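Local coordinates for putative ABC transporter amino acid-binding protein (Sinorhizobium meliloti, PDB 2Q88) that binds the compatible solute ectoine and probably delivers it to an ABC transporter as the solute-capturing component of the uptake system, at residues Asp2-Lys5 with Leu6-Lys10; Gly143-Arg146 with Asp147-Ile150; Phe218-Glu221 with Leu222-Lys226. One frame throughout, in Å; residues are numbered along the deposited sequence.

Contact 1: Asp2-Lys5 with Leu6-Lys10; sequences DENK and LEELK
The backbones of N4 and K5 run straight into the first turn of a helix, and both give their carbonyls to it. E8 N donates to N4 O at 3.2 Å, and L9 N donates to K5 O at 3.0 Å. D2-K5 form a type I beta turn that runs into the helix start. The L6 amide lies too early to find a helical acceptor behind it; a water accepts from L6 N at 2.9 Å and donates to E3 O, so the turn and the helix share one bridging molecule.

N4 is at the N-cap position; its CB rests against the carboxylate of E7, 3.4 Å from E7 OE1. K5 sends CG anti to the backbone N (chi1 -177°) and then bends at chi2, which carries its methylenes past E8: K5 CD lies 3.6 Å from E8 OE1, the two side chains crossing at about a right angle. K5 NZ stands 6.0 Å from E8 OE1; each has its salt-bridge partner elsewhere, D74 for K5 and R1 for E8. A long flexible lysine suits this place, since its methylenes lie across E8 while its amine reaches D74. Beyond it, L9 brings CD1 to 4.0 Å from K5 NZ, and its own buried side chain leans on L214 and V51, as expected of a leucine on the inner face of a helix. Glutamates in the first turn also suit the helix dipole, whose positive end probably favours them. All this is characteristic of a helix N-terminus, here that of helix 5-12, packed against helix 212-228.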
loop_
_atom_site.group_PDB
_atom_site.type_symbol
_atom_site.label_atom_id
_atom_site.label_comp_id
_atom_site.label_asym_id
_atom_site.label_seq_id
_atom_site.Cartn_x
_atom_site.Cartn_y
_atom_site.Cartn_z
ATOM N N ASP A 2 -23.581 -3.655 -12.768
ATOM C CA ASP A 2 -22.710 -4.014 -11.655
ATOM C C ASP A 2 -22.325 -5.491 -11.717
ATOM O O ASP A 2 -21.151 -5.828 -11.559
ATOM C CB ASP A 2 -23.302 -3.616 -10.291
ATOM C CG ASP A 2 -24.692 -4.197 -10.034
ATOM O OD1 ASP A 2 -25.216 -3.978 -8.916
ATOM O OD2 ASP A 2 -25.341 -4.872 -10.867
ATOM N N GLU A 3 -23.301 -6.360 -11.977
ATOM C CA GLU A 3 -23.040 -7.797 -12.091
ATOM C C GLU A 3 -22.313 -8.174 -13.386
ATOM O O GLU A 3 -21.614 -9.191 -13.428
ATOM C CB GLU A 3 -24.326 -8.617 -11.931
ATOM C CG GLU A 3 -24.837 -8.718 -10.498
ATOM C CD GLU A 3 -23.982 -9.618 -9.617
ATOM O OE1 GLU A 3 -23.820 -10.814 -9.957
ATOM O OE2 GLU A 3 -23.480 -9.135 -8.578
ATOM N N ASN A 4 -22.466 -7.362 -14.432
ATOM C CA ASN A 4 -21.759 -7.613 -15.689
ATOM C C ASN A 4 -20.511 -6.741 -15.895
ATOM O O ASN A 4 -20.087 -6.505 -17.028
ATOM C CB ASN A 4 -22.710 -7.529 -16.886
ATOM C CG ASN A 4 -23.379 -6.182 -17.010
ATOM O OD1 ASN A 4 -22.721 -5.162 -17.227
ATOM N ND2 ASN A 4 -24.705 -6.171 -16.897
ATOM N N LYS A 5 -19.921 -6.286 -14.793
ATOM C CA LYS A 5 -18.727 -5.437 -14.837
ATOM C C LYS A 5 -17.539 -6.101 -15.542
ATOM O O LYS A 5 -16.814 -5.436 -16.279
ATOM C CB LYS A 5 -18.337 -4.979 -13.423
ATOM C CG LYS A 5 -17.133 -4.031 -13.329
ATOM C CD LYS A 5 -17.237 -2.821 -14.258
ATOM C CE LYS A 5 -16.437 -1.642 -13.734
ATOM N NZ LYS A 5 -15.242 -2.060 -12.950
ATOM N N LEU A 6 -17.341 -7.401 -15.328
ATOM C CA LEU A 6 -16.247 -8.109 -15.994
ATOM C C LEU A 6 -16.436 -8.073 -17.512
ATOM O O LEU A 6 -15.493 -7.787 -18.240
ATOM C CB LEU A 6 -16.126 -9.557 -15.510
ATOM C CG LEU A 6 -14.740 -10.223 -15.427
ATOM C CD1 LEU A 6 -14.832 -11.703 -15.779
ATOM C CD2 LEU A 6 -13.646 -9.553 -16.268
ATOM N N GLU A 7 -17.651 -8.352 -17.982
ATOM C CA GLU A 7 -17.950 -8.311 -19.424
ATOM C C GLU A 7 -17.584 -6.954 -20.028
ATOM O O GLU A 7 -17.006 -6.888 -21.112
ATOM C CB GLU A 7 -19.425 -8.607 -19.694
ATOM C CG GLU A 7 -19.891 -9.988 -19.262
ATOM C CD GLU A 7 -21.362 -10.007 -18.870
ATOM O OE1 GLU A 7 -22.190 -9.419 -19.608
ATOM O OE2 GLU A 7 -21.694 -10.609 -17.819
ATOM N N GLU A 8 -17.921 -5.883 -19.305
ATOM C CA GLU A 8 -17.638 -4.506 -19.713
ATOM C C GLU A 8 -16.141 -4.244 -19.842
ATOM O O GLU A 8 -15.693 -3.609 -20.797
ATOM C CB GLU A 8 -18.245 -3.524 -18.712
ATOM C CG GLU A 8 -19.763 -3.575 -18.632
ATOM C CD GLU A 8 -20.341 -2.441 -17.808
ATOM O OE1 GLU A 8 -19.894 -2.237 -16.657
ATOM O OE2 GLU A 8 -21.250 -1.747 -18.316
ATOM N N LEU A 9 -15.377 -4.732 -18.867
ATOM C CA LEU A 9 -13.921 -4.608 -18.871
ATOM C C LEU A 9 -13.274 -5.428 -19.980
ATOM O O LEU A 9 -12.316 -4.982 -20.603
ATOM C CB LEU A 9 -13.340 -5.023 -17.513
ATOM C CG LEU A 9 -13.710 -4.143 -16.322
ATOM C CD1 LEU A 9 -12.986 -4.630 -15.078
ATOM C CD2 LEU A 9 -13.372 -2.673 -16.596
ATOM N N LYS A 10 -13.800 -6.625 -20.220
ATOM C CA LYS A 10 -13.297 -7.471 -21.294
ATOM C C LYS A 10 -13.547 -6.795 -22.640
ATOM O O LYS A 10 -12.667 -6.784 -23.504
ATOM C CB LYS A 10 -13.944 -8.856 -21.251
ATOM C CG LYS A 10 -13.566 -9.687 -20.029
ATOM C CD LYS A 10 -14.395 -10.973 -19.959
ATOM C CE LYS A 10 -13.893 -12.046 -20.926
ATOM N NZ LYS A 10 -14.643 -13.339 -20.766
HETATM O O HOH W 1 -18.962 -8.581 -13.189
#

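Contact 2: Gly143-Arg146 with Asp147-Ile150; sequences GVPR and DRVI
D147 meets P145 across the turn, OD1 lying 3.5 Å from the proline CB. Its CG stands between the backbone N and the carbonyl carbon (chi1 63°), which turns OD1 toward the proline CB; on this exposed corner a short polar residue fits well.

R148 closes the first tight turn, R148 N donating to P145 O at 2.9 Å, an i to i+3 bond as in 3-10 winding. Its guanidinium comes alongside the proline, with P145 CD over one face, toward the rim and 3.4 Å from R148 NH2. Nearer the backbone, R148 CB touches V144 CG1. The guanidinium meanwhile reaches carbonyls of I119, A120 and A125, so its flat face serves the proline and its N-H groups serve the end of helix 116-121 and the loop beyond. This is the connection from helix to strand in a beta-alpha-beta unit: strand 127-129 leads into helix 134-141, the helix ends in a Schellman motif at G143, whose positive phi suits glycine, and the 3-10 turn delivers the chain to strand 149-151, parallel to the first.

V149 begins that strand. Its N donates to R146 O at 3.2 Å, while CG2 packs against V144 CG1 at 3.5 Å, the two branched side chains crossing at about a right angle. Both valines are buried, V149 against helix 134-141 and V144 against helix 116-121. V149 O receives R146 NH2 at 2.9 Å in a nearly straight bond (175°); the oxygen lies in the guanidinium plane, but the nitrogen approaches from above the carbonyl plane. The same NH2 forms a salt bridge with E136 of helix 134-141.

I150 continues the strand, its backbone pairing with I127 and A129.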
loop_
_atom_site.group_PDB
_atom_site.type_symbol
_atom_site.label_atom_id
_atom_site.label_comp_id
_atom_site.label_asym_id
_atom_site.label_seq_id
_atom_site.Cartn_x
_atom_site.Cartn_y
_atom_site.Cartn_z
ATOM N N GLY A 143 -1.642 9.600 19.554
ATOM C CA GLY A 143 -1.766 10.899 20.198
ATOM C C GLY A 143 -0.895 11.994 19.612
ATOM O O GLY A 143 -0.802 13.070 20.193
ATOM N N VAL A 144 -0.238 11.738 18.475
ATOM C CA VAL A 144 0.500 12.819 17.809
ATOM C C VAL A 144 -0.549 13.798 17.279
ATOM O O VAL A 144 -1.445 13.390 16.530
ATOM C CB VAL A 144 1.402 12.312 16.662
ATOM C CG1 VAL A 144 2.243 13.455 16.091
ATOM C CG2 VAL A 144 2.294 11.182 17.148
ATOM N N PRO A 145 -0.470 15.063 17.697
ATOM C CA PRO A 145 -1.407 16.094 17.242
ATOM C C PRO A 145 -1.364 16.249 15.730
ATOM O O PRO A 145 -0.317 16.018 15.124
ATOM C CB PRO A 145 -0.862 17.368 17.896
ATOM C CG PRO A 145 -0.086 16.894 19.054
ATOM C CD PRO A 145 0.508 15.604 18.662
ATOM N N ARG A 146 -2.481 16.660 15.141
ATOM C CA ARG A 146 -2.598 16.804 13.684
ATOM C C ARG A 146 -1.471 17.656 13.096
ATOM O O ARG A 146 -0.934 17.333 12.038
ATOM C CB ARG A 146 -3.971 17.394 13.315
ATOM C CG ARG A 146 -4.196 17.651 11.833
ATOM C CD ARG A 146 -4.366 16.394 10.994
ATOM N NE ARG A 146 -3.101 15.936 10.414
ATOM C CZ ARG A 146 -3.011 14.957 9.517
ATOM N NH1 ARG A 146 -4.107 14.327 9.119
ATOM N NH2 ARG A 146 -1.833 14.603 9.022
ATOM N N ASP A 147 -1.091 18.721 13.800
ATOM C CA ASP A 147 -0.080 19.641 13.282
ATOM C C ASP A 147 1.363 19.105 13.327
ATOM O O ASP A 147 2.270 19.724 12.767
ATOM C CB ASP A 147 -0.208 21.036 13.913
ATOM C CG ASP A 147 0.024 21.043 15.422
ATOM O OD1 ASP A 147 0.404 20.011 16.018
ATOM O OD2 ASP A 147 -0.161 22.068 16.111
ATOM N N ARG A 148 1.560 17.952 13.966
ATOM C CA ARG A 148 2.865 17.274 13.962
ATOM C C ARG A 148 2.873 16.014 13.098
ATOM O O ARG A 148 3.886 15.317 13.019
ATOM C CB ARG A 148 3.310 16.927 15.388
ATOM C CG ARG A 148 3.512 18.130 16.273
ATOM C CD ARG A 148 4.481 17.888 17.401
ATOM N NE ARG A 148 3.871 17.343 18.614
ATOM C CZ ARG A 148 4.065 16.113 19.094
ATOM N NH1 ARG A 148 4.831 15.232 18.449
ATOM N NH2 ARG A 148 3.473 15.753 20.228
ATOM N N VAL A 149 1.741 15.720 12.458
ATOM C CA VAL A 149 1.674 14.670 11.449
ATOM C C VAL A 149 1.605 15.360 10.089
ATOM O O VAL A 149 0.599 15.961 9.743
ATOM C CB VAL A 149 0.486 13.698 11.653
ATOM C CG1 VAL A 149 0.529 12.575 10.597
ATOM C CG2 VAL A 149 0.531 13.089 13.029
ATOM N N ILE A 150 2.709 15.283 9.351
ATOM C CA ILE A 150 2.928 16.104 8.177
ATOM C C ILE A 150 2.703 15.267 6.924
ATOM O O ILE A 150 3.349 14.245 6.732
ATOM C CB ILE A 150 4.384 16.661 8.188
ATOM C CG1 ILE A 150 4.721 17.382 9.513
ATOM C CG2 ILE A 150 4.683 17.494 6.931
ATOM C CD1 ILE A 150 3.754 18.499 9.940
#

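Contact 3: Phe218-Glu221 with Leu222-Lys226; sequences FDVE and LAKLK
Helix 212-228 carries in its later turns an i to i+3 salt bridge, E221 to K224, on top of its regular i to i+4 backbone bonds. L222 N donates to F218 O, A223 N to D219 O, K224 N to V220 O and L225 N to E221 O; the K224 bond is the longest of the four at 3.3 Å.

E221 and K224 lie side by side and point the same way. The glutamate bends at chi2 (-44°), which brings its carboxylate alongside the lysine end; K224 bends at chi3 and lays its last methylene on that group, CE being 3.4 Å from E221 OE1. The amine itself favours one oxygen: K224 NZ is 3.2 Å from E221 OE2, a weak hydrogen bond within the salt bridge. From the preceding residue V220 CG1 comes alongside, 3.8 Å from K224 CE, so the aliphatic stem of the lysine has apolar company while its charge is met by E221. Were E221 replaced by alanine, the K224 amine would probably lose its mate here and its chain end be freer to turn.

On another side of the helix, D219 and L222 also run side by side, with D219 OD1 4.0 Å from L222 CD2. That oxygen accepts from Q94 N, so the aspartate ties the helix to the loop after strand 91-92, and the buried leucine beside it turns to F231 of helix 230-235. L225 reaches both F231 and I45 of helix 37-48. The E221 side chain also touches I45. F218, buried as a large aromatic should be, meets F207 of strand 206-207 edge-to-face and rests on I45 as well; in all, this part of helix 212-228 packs against helices 37-48 and 230-235.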
loop_
_atom_site.group_PDB
_atom_site.type_symbol
_atom_site.label_atom_id
_atom_site.label_comp_id
_atom_site.label_asym_id
_atom_site.label_seq_id
_atom_site.Cartn_x
_atom_site.Cartn_y
_atom_site.Cartn_z
ATOM N N PHE A 218 -11.801 -12.253 -9.724
ATOM C CA PHE A 218 -10.425 -11.932 -9.376
ATOM C C PHE A 218 -9.918 -12.927 -8.319
ATOM O O PHE A 218 -8.828 -13.478 -8.438
ATOM C CB PHE A 218 -10.380 -10.491 -8.851
ATOM C CG PHE A 218 -8.996 -9.967 -8.587
ATOM C CD1 PHE A 218 -8.408 -10.102 -7.319
ATOM C CD2 PHE A 218 -8.284 -9.306 -9.586
ATOM C CE1 PHE A 218 -7.120 -9.598 -7.068
ATOM C CE2 PHE A 218 -6.989 -8.804 -9.339
ATOM C CZ PHE A 218 -6.420 -8.947 -8.076
ATOM N N ASP A 219 -10.740 -13.176 -7.303
ATOM C CA ASP A 219 -10.380 -14.077 -6.214
ATOM C C ASP A 219 -10.193 -15.524 -6.656
ATOM O O ASP A 219 -9.321 -16.203 -6.143
ATOM C CB ASP A 219 -11.417 -14.001 -5.095
ATOM C CG ASP A 219 -11.069 -12.951 -4.054
ATOM O OD1 ASP A 219 -9.923 -12.469 -4.071
ATOM O OD2 ASP A 219 -11.866 -12.570 -3.170
ATOM N N VAL A 220 -10.998 -15.985 -7.614
ATOM C CA VAL A 220 -10.859 -17.348 -8.130
ATOM C C VAL A 220 -9.458 -17.525 -8.742
ATOM O O VAL A 220 -8.774 -18.514 -8.477
ATOM C CB VAL A 220 -12.003 -17.709 -9.126
ATOM C CG1 VAL A 220 -11.670 -18.947 -9.939
ATOM C CG2 VAL A 220 -13.320 -17.933 -8.372
ATOM N N GLU A 221 -9.021 -16.541 -9.517
ATOM C CA GLU A 221 -7.693 -16.582 -10.151
ATOM C C GLU A 221 -6.550 -16.424 -9.150
ATOM O O GLU A 221 -5.489 -17.044 -9.305
ATOM C CB GLU A 221 -7.563 -15.504 -11.236
ATOM C CG GLU A 221 -8.471 -15.677 -12.460
ATOM C CD GLU A 221 -8.529 -17.098 -12.993
ATOM O OE1 GLU A 221 -7.469 -17.675 -13.329
ATOM O OE2 GLU A 221 -9.651 -17.646 -13.093
ATOM N N LEU A 222 -6.742 -15.559 -8.162
ATOM C CA LEU A 222 -5.740 -15.350 -7.103
ATOM C C LEU A 222 -5.472 -16.640 -6.335
ATOM O O LEU A 222 -4.323 -16.955 -6.027
ATOM C CB LEU A 222 -6.174 -14.231 -6.149
ATOM C CG LEU A 222 -5.312 -13.886 -4.913
ATOM C CD1 LEU A 222 -3.901 -13.454 -5.341
ATOM C CD2 LEU A 222 -5.961 -12.766 -4.085
ATOM N N ALA A 223 -6.541 -17.366 -6.005
ATOM C CA ALA A 223 -6.435 -18.673 -5.354
ATOM C C ALA A 223 -5.639 -19.682 -6.186
ATOM O O ALA A 223 -4.836 -20.424 -5.643
ATOM C CB ALA A 223 -7.817 -19.229 -5.013
ATOM N N LYS A 224 -5.867 -19.712 -7.493
ATOM C CA LYS A 224 -5.116 -20.613 -8.373
ATOM C C LYS A 224 -3.632 -20.247 -8.453
ATOM O O LYS A 224 -2.772 -21.133 -8.501
ATOM C CB LYS A 224 -5.751 -20.655 -9.770
ATOM C CG LYS A 224 -7.090 -21.359 -9.765
ATOM C CD LYS A 224 -7.663 -21.590 -11.156
ATOM C CE LYS A 224 -8.544 -20.447 -11.587
ATOM N NZ LYS A 224 -9.396 -20.792 -12.781
ATOM N N LEU A 225 -3.335 -18.950 -8.471
ATOM C CA LEU A 225 -1.954 -18.459 -8.441
ATOM C C LEU A 225 -1.257 -18.874 -7.143
ATOM O O LEU A 225 -0.099 -19.305 -7.159
ATOM C CB LEU A 225 -1.950 -16.929 -8.539
ATOM C CG LEU A 225 -1.490 -16.126 -9.758
ATOM C CD1 LEU A 225 -1.543 -16.857 -11.103
ATOM C CD2 LEU A 225 -2.223 -14.782 -9.804
ATOM N N LYS A 226 -1.966 -18.729 -6.027
ATOM C CA LYS A 226 -1.443 -19.123 -4.710
ATOM C C LYS A 226 -1.135 -20.618 -4.664
ATOM O O LYS A 226 -0.047 -21.009 -4.261
ATOM C CB LYS A 226 -2.409 -18.724 -3.584
ATOM C CG LYS A 226 -2.422 -17.210 -3.292
ATOM C CD LYS A 226 -3.502 -16.825 -2.292
ATOM C CE LYS A 226 -3.353 -15.366 -1.842
ATOM N NZ LYS A 226 -4.435 -14.949 -0.912
#

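Overall arrangement
From the N terminus the contacts follow one another in series; none encloses or crosses another, and each closes only a turn of a few residues. Contact 1 leads the chain into helix 5-12, whose L6 and L9 touch L214 near the start of helix 212-228. Much later in sequence, contact 3 lies further along that same helix, so the two are neighbours in space, with nearest atoms about 7 Å apart. Contact 2 falls between them in sequence but on the opposite side of the chain's centre, about 42 Å from contact 1 between centres. It joins helix 134-141 to strand 149-151, in the sheet with strands 127-129 and 169-173.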